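Local coordinates for protein putative xanthine dehydrogenase YAGS fad-binding subunit (Escherichia coli, PDB 5G5G) that binds a molybdenum cofactor with a pterin cytosine dinucleotide and probably oxidises aldehydes as the large subunit of a periplasmic aldehyde oxidoreductase, at residues G628-G633 against P668-I673; H589-G594 against A700-A705; L638-A643 against E660-A665. All coordinates share one frame; numbering follows the deposited sequence.

Contact 1 of 3, residues G628-G633 against P668-I673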
ATOM      1  N   GLY C 628      -4.212  -8.692  -8.301  1.00 10.00           N
ATOM      2  CA  GLY C 628      -4.112  -7.754  -7.202  1.00 10.14           C
ATOM      3  C   GLY C 628      -3.802  -8.506  -5.919  1.00 10.54           C
ATOM      4  O   GLY C 628      -2.968  -8.083  -5.061  1.00 10.27           O
ATOM      5  N   ALA C 629      -4.506  -9.626  -5.735  1.00 10.42           N
ATOM      6  CA  ALA C 629      -4.268 -10.455  -4.582  1.00 10.52           C
ATOM      7  C   ALA C 629      -2.898 -11.140  -4.620  1.00 10.94           C
ATOM      8  O   ALA C 629      -2.264 -11.305  -3.549  1.00 10.35           O
ATOM      9  CB  ALA C 629      -5.378 -11.466  -4.451  1.00 10.71           C
ATOM     10  N   MET C 630      -2.486 -11.575  -5.803  1.00 11.43           N
ATOM     11  CA  MET C 630      -1.119 -12.101  -6.024  1.00 12.24           C
ATOM     12  C   MET C 630      -0.048 -11.080  -5.571  1.00 11.65           C
ATOM     13  O   MET C 630       0.892 -11.432  -4.843  1.00 11.35           O
ATOM     14  CB  MET C 630      -0.882 -12.527  -7.463  1.00 13.68           C
ATOM     15  CG  MET C 630      -1.697 -13.798  -7.828  1.00 15.60           C
ATOM     16  SD  MET C 630      -2.039 -13.960  -9.609  1.00 18.80           S
ATOM     17  CE  MET C 630      -0.457 -14.451 -10.183  1.00 19.03           C
ATOM     18  N   THR C 631      -0.245  -9.818  -5.951  1.00 10.78           N
ATOM     19  CA  THR C 631       0.628  -8.754  -5.528  1.00 11.02           C
ATOM     20  C   THR C 631       0.630  -8.543  -4.024  1.00 10.77           C
ATOM     21  O   THR C 631       1.704  -8.444  -3.408  1.00 10.95           O
ATOM     22  CB  THR C 631       0.224  -7.474  -6.303  1.00 11.43           C
ATOM     23  OG1 THR C 631       0.312  -7.777  -7.720  1.00 11.59           O
ATOM     24  CG2 THR C 631       1.137  -6.347  -5.898  1.00 11.65           C
ATOM     25  N   MET C 632      -0.546  -8.549  -3.396  1.00 10.95           N
ATOM     26  CA  MET C 632      -0.617  -8.389  -1.946  1.00 12.19           C
ATOM     27  C   MET C 632       0.020  -9.587  -1.207  1.00 11.41           C
ATOM     28  O   MET C 632       0.672  -9.420  -0.165  1.00 11.43           O
ATOM     29  CB  MET C 632      -2.082  -8.178  -1.554  1.00 13.50           C
ATOM     30  CG  MET C 632      -2.283  -7.779  -0.140  1.00 15.23           C
ATOM     31  SD  MET C 632      -4.009  -7.195   0.062  1.00 18.73           S
ATOM     32  CE  MET C 632      -3.955  -5.563  -0.588  1.00 19.39           C
ATOM     33  N   GLY C 633      -0.091 -10.768  -1.795  1.00 10.48           N
ATOM     34  CA  GLY C 633       0.598 -11.940  -1.284  1.00 11.02           C
ATOM     35  C   GLY C 633       2.109 -11.884  -1.435  1.00 10.89           C
ATOM     36  O   GLY C 633       2.857 -12.424  -0.598  1.00 11.81           O
ATOM     37  N   PRO C 668       6.222  -9.456 -11.527  1.00 16.80           N
ATOM     38  CA  PRO C 668       6.563 -10.358 -12.605  1.00 18.94           C
ATOM     39  C   PRO C 668       5.381 -10.512 -13.529  1.00 19.55           C
ATOM     40  O   PRO C 668       4.307  -9.868 -13.355  1.00 17.73           O
ATOM     41  CB  PRO C 668       6.806 -11.663 -11.889  1.00 18.46           C
ATOM     42  CG  PRO C 668       5.806 -11.646 -10.819  1.00 18.35           C
ATOM     43  CD  PRO C 668       5.671 -10.193 -10.388  1.00 17.78           C
ATOM     44  N   LYS C 669       5.604 -11.379 -14.519  1.00 19.97           N
ATOM     45  CA  LYS C 669       4.508 -11.900 -15.296  1.00 21.63           C
ATOM     46  C   LYS C 669       3.527 -12.544 -14.314  1.00 17.97           C
ATOM     47  O   LYS C 669       3.943 -13.356 -13.490  1.00 16.82           O
ATOM     48  CB  LYS C 669       5.078 -12.919 -16.275  1.00 25.35           C
ATOM     49  CG  LYS C 669       4.116 -13.732 -17.108  1.00 29.99           C
ATOM     50  CD  LYS C 669       4.974 -14.710 -17.939  1.00 34.63           C
ATOM     51  CE  LYS C 669       4.559 -16.144 -17.791  1.00 37.83           C
ATOM     52  NZ  LYS C 669       3.300 -16.264 -18.565  1.00 42.21           N
ATOM     53  N   GLN C 670       2.257 -12.159 -14.404  1.00 16.05           N
ATOM     54  CA  GLN C 670       1.171 -12.742 -13.566  1.00 15.12           C
ATOM     55  C   GLN C 670       0.035 -13.290 -14.454  1.00 15.63           C
ATOM     56  O   GLN C 670      -0.632 -12.523 -15.167  1.00 15.72           O
ATOM     57  CB  GLN C 670       0.628 -11.723 -12.604  1.00 14.14           C
ATOM     58  CG  GLN C 670       1.642 -11.256 -11.579  1.00 14.15           C
ATOM     59  CD  GLN C 670       1.115 -10.098 -10.715  1.00 14.18           C
ATOM     60  OE1 GLN C 670       0.384  -9.194 -11.184  1.00 13.83           O
ATOM     61  NE2 GLN C 670       1.507 -10.109  -9.471  1.00 14.26           N
ATOM     62  N   GLU C 671      -0.170 -14.600 -14.406  1.00 15.01           N
ATOM     63  CA  GLU C 671      -1.210 -15.277 -15.204  1.00 16.15           C
ATOM     64  C   GLU C 671      -2.285 -15.848 -14.298  1.00 14.31           C
ATOM     65  O   GLU C 671      -2.015 -16.274 -13.192  1.00 12.70           O
ATOM     66  CB  GLU C 671      -0.626 -16.379 -16.056  1.00 19.16           C
ATOM     67  CG  GLU C 671       0.366 -15.861 -17.092  1.00 24.27           C
ATOM     68  CD  GLU C 671      -0.302 -15.009 -18.180  1.00 31.22           C
ATOM     69  OE1 GLU C 671      -1.486 -15.308 -18.537  1.00 38.26           O
ATOM     70  OE2 GLU C 671       0.358 -14.019 -18.650  1.00 37.21           O
ATOM     71  N   VAL C 672      -3.517 -15.781 -14.764  1.00 14.14           N
ATOM     72  CA  VAL C 672      -4.661 -16.282 -14.025  1.00 13.80           C
ATOM     73  C   VAL C 672      -5.508 -17.163 -14.954  1.00 14.32           C
ATOM     74  O   VAL C 672      -5.768 -16.766 -16.087  1.00 14.32           O
ATOM     75  CB  VAL C 672      -5.542 -15.155 -13.479  1.00 13.84           C
ATOM     76  CG1 VAL C 672      -6.720 -15.737 -12.687  1.00 14.35           C
ATOM     77  CG2 VAL C 672      -4.783 -14.180 -12.580  1.00 13.48           C
ATOM     78  N   ILE C 673      -5.976 -18.317 -14.455  1.00 13.66           N
ATOM     79  CA  ILE C 673      -6.924 -19.170 -15.218  1.00 14.41           C
ATOM     80  C   ILE C 673      -8.089 -19.413 -14.277  1.00 13.70           C
ATOM     81  O   ILE C 673      -7.859 -19.822 -13.132  1.00 13.45           O
ATOM     82  CB  ILE C 673      -6.301 -20.507 -15.605  1.00 15.35           C
ATOM     83  CG1 ILE C 673      -5.163 -20.291 -16.636  1.00 16.15           C
ATOM     84  CG2 ILE C 673      -7.350 -21.475 -16.180  1.00 16.10           C
ATOM     85  CD1 ILE C 673      -4.356 -21.520 -16.927  1.00 17.27           C
TER

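Contact 2 of 3, residues H589-G594 against A700-A705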
ATOM      1  N   HIS C 589      -1.638 -22.088  -6.672  1.00 12.52           N
ATOM      2  CA  HIS C 589      -0.675 -21.036  -6.903  1.00 12.30           C
ATOM      3  C   HIS C 589       0.687 -21.588  -7.186  1.00 12.33           C
ATOM      4  O   HIS C 589       1.195 -22.404  -6.385  1.00 11.94           O
ATOM      5  CB  HIS C 589      -0.564 -20.157  -5.669  1.00 12.57           C
ATOM      6  CG  HIS C 589      -1.772 -19.325  -5.421  1.00 12.89           C
ATOM      7  ND1 HIS C 589      -2.133 -18.278  -6.243  1.00 13.88           N
ATOM      8  CD2 HIS C 589      -2.740 -19.426  -4.490  1.00 13.23           C
ATOM      9  CE1 HIS C 589      -3.246 -17.740  -5.794  1.00 13.65           C
ATOM     10  NE2 HIS C 589      -3.642 -18.423  -4.738  1.00 13.22           N
ATOM     11  N   PHE C 590       1.279 -21.148  -8.305  1.00 12.40           N
ATOM     12  CA  PHE C 590       2.579 -21.654  -8.795  1.00 12.66           C
ATOM     13  C   PHE C 590       3.491 -20.457  -9.016  1.00 12.81           C
ATOM     14  O   PHE C 590       3.066 -19.492  -9.660  1.00 12.77           O
ATOM     15  CB  PHE C 590       2.431 -22.439 -10.118  1.00 12.99           C
ATOM     16  CG  PHE C 590       1.726 -23.733  -9.977  1.00 13.65           C
ATOM     17  CD1 PHE C 590       0.331 -23.766  -9.956  1.00 13.87           C
ATOM     18  CD2 PHE C 590       2.439 -24.938  -9.823  1.00 13.93           C
ATOM     19  CE1 PHE C 590      -0.333 -24.970  -9.797  1.00 13.94           C
ATOM     20  CE2 PHE C 590       1.775 -26.144  -9.727  1.00 14.28           C
ATOM     21  CZ  PHE C 590       0.366 -26.162  -9.667  1.00 14.44           C
ATOM     22  N   VAL C 591       4.677 -20.455  -8.405  1.00 12.78           N
ATOM     23  CA  VAL C 591       5.584 -19.317  -8.439  1.00 13.24           C
ATOM     24  C   VAL C 591       6.998 -19.726  -8.781  1.00 13.51           C
ATOM     25  O   VAL C 591       7.484 -20.775  -8.317  1.00 13.07           O
ATOM     26  CB  VAL C 591       5.640 -18.623  -7.042  1.00 13.98           C
ATOM     27  CG1 VAL C 591       6.686 -17.534  -7.037  1.00 14.64           C
ATOM     28  CG2 VAL C 591       4.266 -18.113  -6.657  1.00 13.89           C
ATOM     29  N   GLU C 592       7.653 -18.901  -9.589  1.00 13.08           N
ATOM     30  CA  GLU C 592       9.078 -19.013  -9.820  1.00 14.11           C
ATOM     31  C   GLU C 592       9.743 -17.790  -9.215  1.00 13.68           C
ATOM     32  O   GLU C 592       9.280 -16.636  -9.474  1.00 13.15           O
ATOM     33  CB  GLU C 592       9.374 -19.156 -11.330  1.00 15.42           C
ATOM     34  CG  GLU C 592      10.859 -19.217 -11.684  1.00 17.23           C
ATOM     35  CD  GLU C 592      11.096 -19.239 -13.188  1.00 19.30           C
ATOM     36  OE1 GLU C 592      10.633 -20.146 -13.870  1.00 20.52           O
ATOM     37  OE2 GLU C 592      11.797 -18.357 -13.690  1.00 22.27           O
ATOM     38  N   VAL C 593      10.773 -17.996  -8.386  1.00 14.12           N
ATOM     39  CA  VAL C 593      11.488 -16.884  -7.783  1.00 14.22           C
ATOM     40  C   VAL C 593      12.949 -16.925  -8.124  1.00 14.93           C
ATOM     41  O   VAL C 593      13.493 -18.002  -8.476  1.00 15.07           O
ATOM     42  CB  VAL C 593      11.448 -16.868  -6.249  1.00 15.39           C
ATOM     43  CG1 VAL C 593      10.038 -16.729  -5.822  1.00 15.54           C
ATOM     44  CG2 VAL C 593      12.088 -18.137  -5.664  1.00 15.70           C
ATOM     45  N   GLY C 594      13.607 -15.770  -7.983  1.00 14.58           N
ATOM     46  CA  GLY C 594      15.048 -15.730  -8.061  1.00 14.94           C
ATOM     47  C   GLY C 594      15.538 -15.247  -6.694  1.00 15.34           C
ATOM     48  O   GLY C 594      14.918 -14.361  -6.092  1.00 14.74           O
ATOM     49  N   ALA C 700       2.736 -18.590   0.756  1.00 11.70           N
ATOM     50  CA  ALA C 700       3.439 -19.857   0.963  1.00 12.10           C
ATOM     51  C   ALA C 700       4.002 -20.407  -0.338  1.00 12.08           C
ATOM     52  O   ALA C 700       5.047 -21.058  -0.338  1.00 11.98           O
ATOM     53  CB  ALA C 700       2.547 -20.902   1.572  1.00 12.72           C
ATOM     54  N   ALA C 701       3.300 -20.229  -1.456  1.00 11.82           N
ATOM     55  CA  ALA C 701       3.892 -20.650  -2.736  1.00 11.71           C
ATOM     56  C   ALA C 701       5.218 -19.929  -2.976  1.00 11.75           C
ATOM     57  O   ALA C 701       6.175 -20.564  -3.350  1.00 11.53           O
ATOM     58  CB  ALA C 701       2.962 -20.423  -3.892  1.00 12.20           C
ATOM     59  N   ILE C 702       5.306 -18.629  -2.636  1.00 11.06           N
ATOM     60  CA  ILE C 702       6.583 -17.928  -2.714  1.00 11.62           C
ATOM     61  C   ILE C 702       7.643 -18.492  -1.734  1.00 11.65           C
ATOM     62  O   ILE C 702       8.802 -18.704  -2.098  1.00 12.10           O
ATOM     63  CB  ILE C 702       6.345 -16.423  -2.497  1.00 11.20           C
ATOM     64  CG1 ILE C 702       5.441 -15.909  -3.636  1.00 11.34           C
ATOM     65  CG2 ILE C 702       7.671 -15.640  -2.401  1.00 11.85           C
ATOM     66  CD1 ILE C 702       4.912 -14.514  -3.336  1.00 11.04           C
ATOM     67  N   ALA C 703       7.266 -18.681  -0.484  1.00 11.91           N
ATOM     68  CA  ALA C 703       8.166 -19.299   0.494  1.00 12.60           C
ATOM     69  C   ALA C 703       8.703 -20.663   0.036  1.00 12.96           C
ATOM     70  O   ALA C 703       9.911 -20.907   0.128  1.00 13.94           O
ATOM     71  CB  ALA C 703       7.474 -19.460   1.847  1.00 13.08           C
ATOM     72  N   ASN C 704       7.812 -21.508  -0.494  1.00 12.55           N
ATOM     73  CA  ASN C 704       8.180 -22.812  -0.970  1.00 12.73           C
ATOM     74  C   ASN C 704       9.150 -22.700  -2.183  1.00 13.12           C
ATOM     75  O   ASN C 704      10.047 -23.511  -2.339  1.00 13.41           O
ATOM     76  CB  ASN C 704       6.941 -23.577  -1.317  1.00 12.82           C
ATOM     77  CG  ASN C 704       6.113 -23.991  -0.067  1.00 12.69           C
ATOM     78  OD1 ASN C 704       6.608 -24.036   1.045  1.00 13.10           O
ATOM     79  ND2 ASN C 704       4.885 -24.334  -0.288  1.00 13.11           N
ATOM     80  N   ALA C 705       8.936 -21.699  -3.033  1.00 12.60           N
ATOM     81  CA  ALA C 705       9.840 -21.412  -4.165  1.00 12.70           C
ATOM     82  C   ALA C 705      11.193 -20.948  -3.688  1.00 12.97           C
ATOM     83  O   ALA C 705      12.206 -21.323  -4.252  1.00 14.01           O
ATOM     84  CB  ALA C 705       9.212 -20.376  -5.132  1.00 12.31           C
TER

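Contact 3 of 3, residues L638-A643 against E660-A665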
ATOM      1  N   LEU C 638       7.337 -11.257   1.254  1.00 11.96           N
ATOM      2  CA  LEU C 638       8.668 -10.759   1.042  1.00 12.89           C
ATOM      3  C   LEU C 638       9.086  -9.477   1.703  1.00 13.65           C
ATOM      4  O   LEU C 638      10.290  -9.206   1.798  1.00 13.69           O
ATOM      5  CB  LEU C 638       8.952 -10.643  -0.445  1.00 13.40           C
ATOM      6  CG  LEU C 638       8.873 -11.956  -1.197  1.00 14.03           C
ATOM      7  CD1 LEU C 638       9.184 -11.800  -2.656  1.00 14.79           C
ATOM      8  CD2 LEU C 638       9.826 -13.004  -0.633  1.00 14.30           C
ATOM      9  N   MET C 639       8.130  -8.684   2.143  1.00 13.16           N
ATOM     10  CA  MET C 639       8.478  -7.321   2.602  1.00 13.75           C
ATOM     11  C   MET C 639       7.599  -6.703   3.670  1.00 13.62           C
ATOM     12  O   MET C 639       8.101  -5.846   4.410  1.00 15.25           O
ATOM     13  CB  MET C 639       8.578  -6.388   1.377  1.00 15.09           C
ATOM     14  CG  MET C 639       7.287  -6.289   0.583  1.00 15.88           C
ATOM     15  SD  MET C 639       7.396  -5.279  -0.920  1.00 16.44           S
ATOM     16  CE  MET C 639       8.157  -6.398  -2.076  1.00 17.85           C
ATOM     17  N   GLU C 640       6.335  -7.096   3.800  1.00 13.04           N
ATOM     18  CA  GLU C 640       5.398  -6.423   4.708  1.00 12.52           C
ATOM     19  C   GLU C 640       5.521  -6.873   6.151  1.00 13.04           C
ATOM     20  O   GLU C 640       5.490  -8.080   6.476  1.00 12.66           O
ATOM     21  CB  GLU C 640       3.977  -6.691   4.248  1.00 12.29           C
ATOM     22  CG  GLU C 640       3.586  -5.926   3.048  1.00 12.15           C
ATOM     23  CD  GLU C 640       2.150  -6.104   2.583  1.00 12.21           C
ATOM     24  OE1 GLU C 640       1.196  -6.063   3.419  1.00 12.20           O
ATOM     25  OE2 GLU C 640       1.942  -6.215   1.349  1.00 12.50           O
ATOM     26  N   GLU C 641       5.756  -5.924   7.042  1.00 13.02           N
ATOM     27  CA  GLU C 641       5.712  -6.200   8.468  1.00 13.93           C
ATOM     28  C   GLU C 641       5.544  -4.880   9.228  1.00 13.26           C
ATOM     29  O   GLU C 641       6.321  -3.960   9.025  1.00 13.30           O
ATOM     30  CB  GLU C 641       6.998  -6.893   8.924  1.00 15.30           C
ATOM     31  CG  GLU C 641       7.208  -6.871  10.428  1.00 17.65           C
ATOM     32  CD  GLU C 641       8.303  -7.817  10.915  1.00 20.36           C
ATOM     33  OE1 GLU C 641       9.108  -8.329  10.090  1.00 19.93           O
ATOM     34  OE2 GLU C 641       8.354  -8.036  12.156  1.00 22.29           O
ATOM     35  N   LEU C 642       4.570  -4.834  10.138  1.00 12.72           N
ATOM     36  CA  LEU C 642       4.537  -3.739  11.121  1.00 13.25           C
ATOM     37  C   LEU C 642       5.504  -4.147  12.242  1.00 14.05           C
ATOM     38  O   LEU C 642       5.216  -5.061  13.004  1.00 14.66           O
ATOM     39  CB  LEU C 642       3.143  -3.536  11.696  1.00 12.86           C
ATOM     40  CG  LEU C 642       2.091  -2.936  10.745  1.00 12.71           C
ATOM     41  CD1 LEU C 642       0.666  -3.096  11.279  1.00 12.61           C
ATOM     42  CD2 LEU C 642       2.368  -1.476  10.470  1.00 12.98           C
ATOM     43  N   ALA C 643       6.605  -3.421  12.353  1.00 14.78           N
ATOM     44  CA  ALA C 643       7.588  -3.627  13.389  1.00 15.78           C
ATOM     45  C   ALA C 643       7.045  -3.184  14.737  1.00 16.45           C
ATOM     46  O   ALA C 643       6.836  -1.994  14.952  1.00 16.78           O
ATOM     47  CB  ALA C 643       8.834  -2.863  13.055  1.00 16.42           C
ATOM     48  N   GLU C 660       6.454  -1.549   3.779  1.00 14.36           N
ATOM     49  CA  GLU C 660       6.755  -1.639   2.375  1.00 15.40           C
ATOM     50  C   GLU C 660       5.797  -2.558   1.675  1.00 13.84           C
ATOM     51  O   GLU C 660       5.719  -3.745   2.010  1.00 13.46           O
ATOM     52  CB  GLU C 660       8.192  -2.099   2.116  1.00 18.04           C
ATOM     53  CG  GLU C 660       9.232  -1.164   2.665  1.00 22.64           C
ATOM     54  CD  GLU C 660      10.659  -1.646   2.406  1.00 28.55           C
ATOM     55  OE1 GLU C 660      10.851  -2.724   1.788  1.00 35.54           O
ATOM     56  OE2 GLU C 660      11.598  -0.956   2.837  1.00 36.55           O
ATOM     57  N   VAL C 661       5.105  -1.998   0.678  1.00 13.03           N
ATOM     58  CA  VAL C 661       4.248  -2.752  -0.223  1.00 12.19           C
ATOM     59  C   VAL C 661       4.888  -2.851  -1.576  1.00 12.02           C
ATOM     60  O   VAL C 661       5.798  -2.110  -1.891  1.00 12.18           O
ATOM     61  CB  VAL C 661       2.837  -2.164  -0.346  1.00 13.27           C
ATOM     62  CG1 VAL C 661       2.226  -2.085   1.044  1.00 13.80           C
ATOM     63  CG2 VAL C 661       2.830  -0.817  -1.095  1.00 13.48           C
ATOM     64  N   PRO C 662       4.458  -3.804  -2.414  1.00 11.31           N
ATOM     65  CA  PRO C 662       5.142  -3.987  -3.679  1.00 11.53           C
ATOM     66  C   PRO C 662       4.979  -2.787  -4.616  1.00 10.96           C
ATOM     67  O   PRO C 662       3.958  -2.144  -4.579  1.00 11.27           O
ATOM     68  CB  PRO C 662       4.408  -5.168  -4.285  1.00 11.58           C
ATOM     69  CG  PRO C 662       4.025  -5.980  -3.081  1.00 11.38           C
ATOM     70  CD  PRO C 662       3.546  -4.923  -2.147  1.00 11.27           C
ATOM     71  N   VAL C 663       6.024  -2.531  -5.380  1.00 11.36           N
ATOM     72  CA  VAL C 663       6.066  -1.453  -6.346  1.00 11.84           C
ATOM     73  C   VAL C 663       6.143  -2.053  -7.763  1.00 11.96           C
ATOM     74  O   VAL C 663       6.377  -3.281  -7.944  1.00 11.43           O
ATOM     75  CB  VAL C 663       7.267  -0.497  -6.115  1.00 12.48           C
ATOM     76  CG1 VAL C 663       7.133   0.218  -4.766  1.00 12.78           C
ATOM     77  CG2 VAL C 663       8.598  -1.248  -6.229  1.00 13.08           C
ATOM     78  N   HIS C 664       5.980  -1.194  -8.765  1.00 11.59           N
ATOM     79  CA  HIS C 664       6.007  -1.677 -10.160  1.00 12.56           C
ATOM     80  C   HIS C 664       7.150  -2.625 -10.470  1.00 12.93           C
ATOM     81  O   HIS C 664       6.921  -3.713 -11.037  1.00 12.99           O
ATOM     82  CB  HIS C 664       6.066  -0.554 -11.157  1.00 12.95           C
ATOM     83  CG  HIS C 664       4.754   0.012 -11.562  1.00 13.46           C
ATOM     84  ND1 HIS C 664       4.041  -0.504 -12.624  1.00 13.69           N
ATOM     85  CD2 HIS C 664       4.090   1.143 -11.171  1.00 13.72           C
ATOM     86  CE1 HIS C 664       2.990   0.266 -12.855  1.00 14.41           C
ATOM     87  NE2 HIS C 664       3.004   1.287 -11.997  1.00 13.59           N
ATOM     88  N   ALA C 665       8.360  -2.249 -10.051  1.00 13.27           N
ATOM     89  CA  ALA C 665       9.563  -3.006 -10.315  1.00 13.94           C
ATOM     90  C   ALA C 665       9.574  -4.434  -9.709  1.00 13.62           C
ATOM     91  O   ALA C 665      10.350  -5.268 -10.145  1.00 13.54           O
ATOM     92  CB  ALA C 665      10.778  -2.228  -9.886  1.00 14.54           C
TER
HETATM   93  O   HOH W   1       7.340  -3.549   5.703  1.00 14.57           O
HETATM   94  O   HOH W   2      10.909  -4.892   3.593  1.00 37.09           O

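Contact 1 of 3, residues G628-G633 against P668-I673
Met630 and Gln670 carry most of this contact, lying alongside each other, each reaching toward the other's backbone. Met630 bends at its thioether (chi3 75°), which turns the methyl toward the strand. Its CE lies 3.8 Å from Gln670 CB and also reaches the backbone oxygen of Glu671. On the strand, Val672 CG2 lies 4.1 Å from Met630 SD. Gln670 is stretched out past CG, back toward the helix. There its NE2 donates to Thr631 OG1 at 3.2 Å. The bond is nearly straight, at 170°, and the hydroxyl oxygen lies in the amide plane. Thr631 OG1 is also bonded to the carbonyl of Ile627, one helical turn earlier. The hydroxyl is held between its own helix and the strand. A leucine in place of Gln670 would probably leave Thr631 OG1 without its donor from the strand and cost the contact its polar link. The axes of the two short segments approach to 9.8 Å. Strand 669-674 is the last of its sheet within this chain and pairs in parallel with strand 602-612. Helix 619-638 connects these two strands as a beta-alpha-beta crossover, and Met630 also packs on Met607 of the neighbouring strand.

Contact 2 of 3, residues H589-G594 against A700-A705
Val591 and Val593 of the strand press against Ala701, Ile702 and Ala705 of the helix. The small alanines let the two backbones come close, with segment axes 7.5 Å apart. Ala701 CB lies 3.6 Å from the carbonyl oxygen of His589. One turn on, Ala705 CB sits at the same 3.6 Å from Val591 O. Val593 packs closely at the far end. With CG1 anti to the carbonyl carbon (chi1 -62°), Val593 CG2 is left over the helix and meets Ala705 O at 3.5 Å and Ala705 CB at 3.7 Å. Val591 turns CG2 toward the helix, into the angle between Ala701 CB, at 3.8 Å, and Ile702 CG1, at 3.9 Å. The packing is looser where Val593 CG1 meets Ile702 CG2, at 4.3 Å. His589, Val591 and Val593 face the helix, while Phe590 and Glu592 point to the other side. Phe590 is buried there against Val435. Of the two, only Glu592 is partly exposed, and its carboxylate is in salt bridges with Arg605 and Arg606 and hydrogen-bonded to His433. Helix 698-710 thus lays its alanine side on one face of a mixed, mainly antiparallel five-stranded sheet, a helix-on-sheet layer of the molybdenum cofactor-binding subunit.

Contact 3 of 3, residues L638-A643 against E660-A665
Two loops pack together and are bridged by two waters just past the end of helix 619-638, where Met639 and Glu640 cover Glu660, Val661 and Pro662. The centre is the carbonyl oxygen of Glu660. It is buried with no hydrogen-bond partner in the model, and carbon atoms close over it: Met639 CG at 3.3 Å and Glu640 CG at 3.2 Å. A chi1 of 60° swings Met639 CG over this carbonyl and carries the sulfur along the opposite loop. SD then lies 3.6 Å from the peptide carbon of Val661. Water 1 donates to Met639 O at 2.7 Å and also accepts from Glu641 N. Glu660 N donates to water 1 at 2.9 Å. Water 2 donates to Met639 O and, at 2.8 Å, to Glu660 OE1. The extended side chain of Glu640 ends near Pro662 CD. Its OE1 bonds to Tyr659 OH, and its OE2 makes a salt bridge to a basic side chain of a neighbouring subunit. The Val661 side chain lies about 9 Å from a 2Fe-2S cluster. The arrangement is a pair of irregular loops of one chain, joined by side-chain packing and two bridging waters, at a place where both other subunits touch them.

How the contacts relate
The contacts form a compact group. The centres of contacts 1 and 2 lie about 12 Å apart. The centre of contact 3 is about 15 Å from that of contact 1 and about 16 Å from that of contact 2. Along the chain they are concentric: 638-643 with 660-665 is innermost, contact 1 encloses it, and contact 2 encloses both. Helix 619-638 supplies one side of contact 1 and ends where contact 3 begins. Contacts 1 and 2 both reach the five-stranded sheet that holds strands 584-596 and 669-674. The three also touch directly: Ile702 CG2 lies 3.8 Å from Leu638 CD2, and Thr631 O 3.4 Å from Pro662 CG. Packing thus runs continuously from the sheet to the loops at the other subunits.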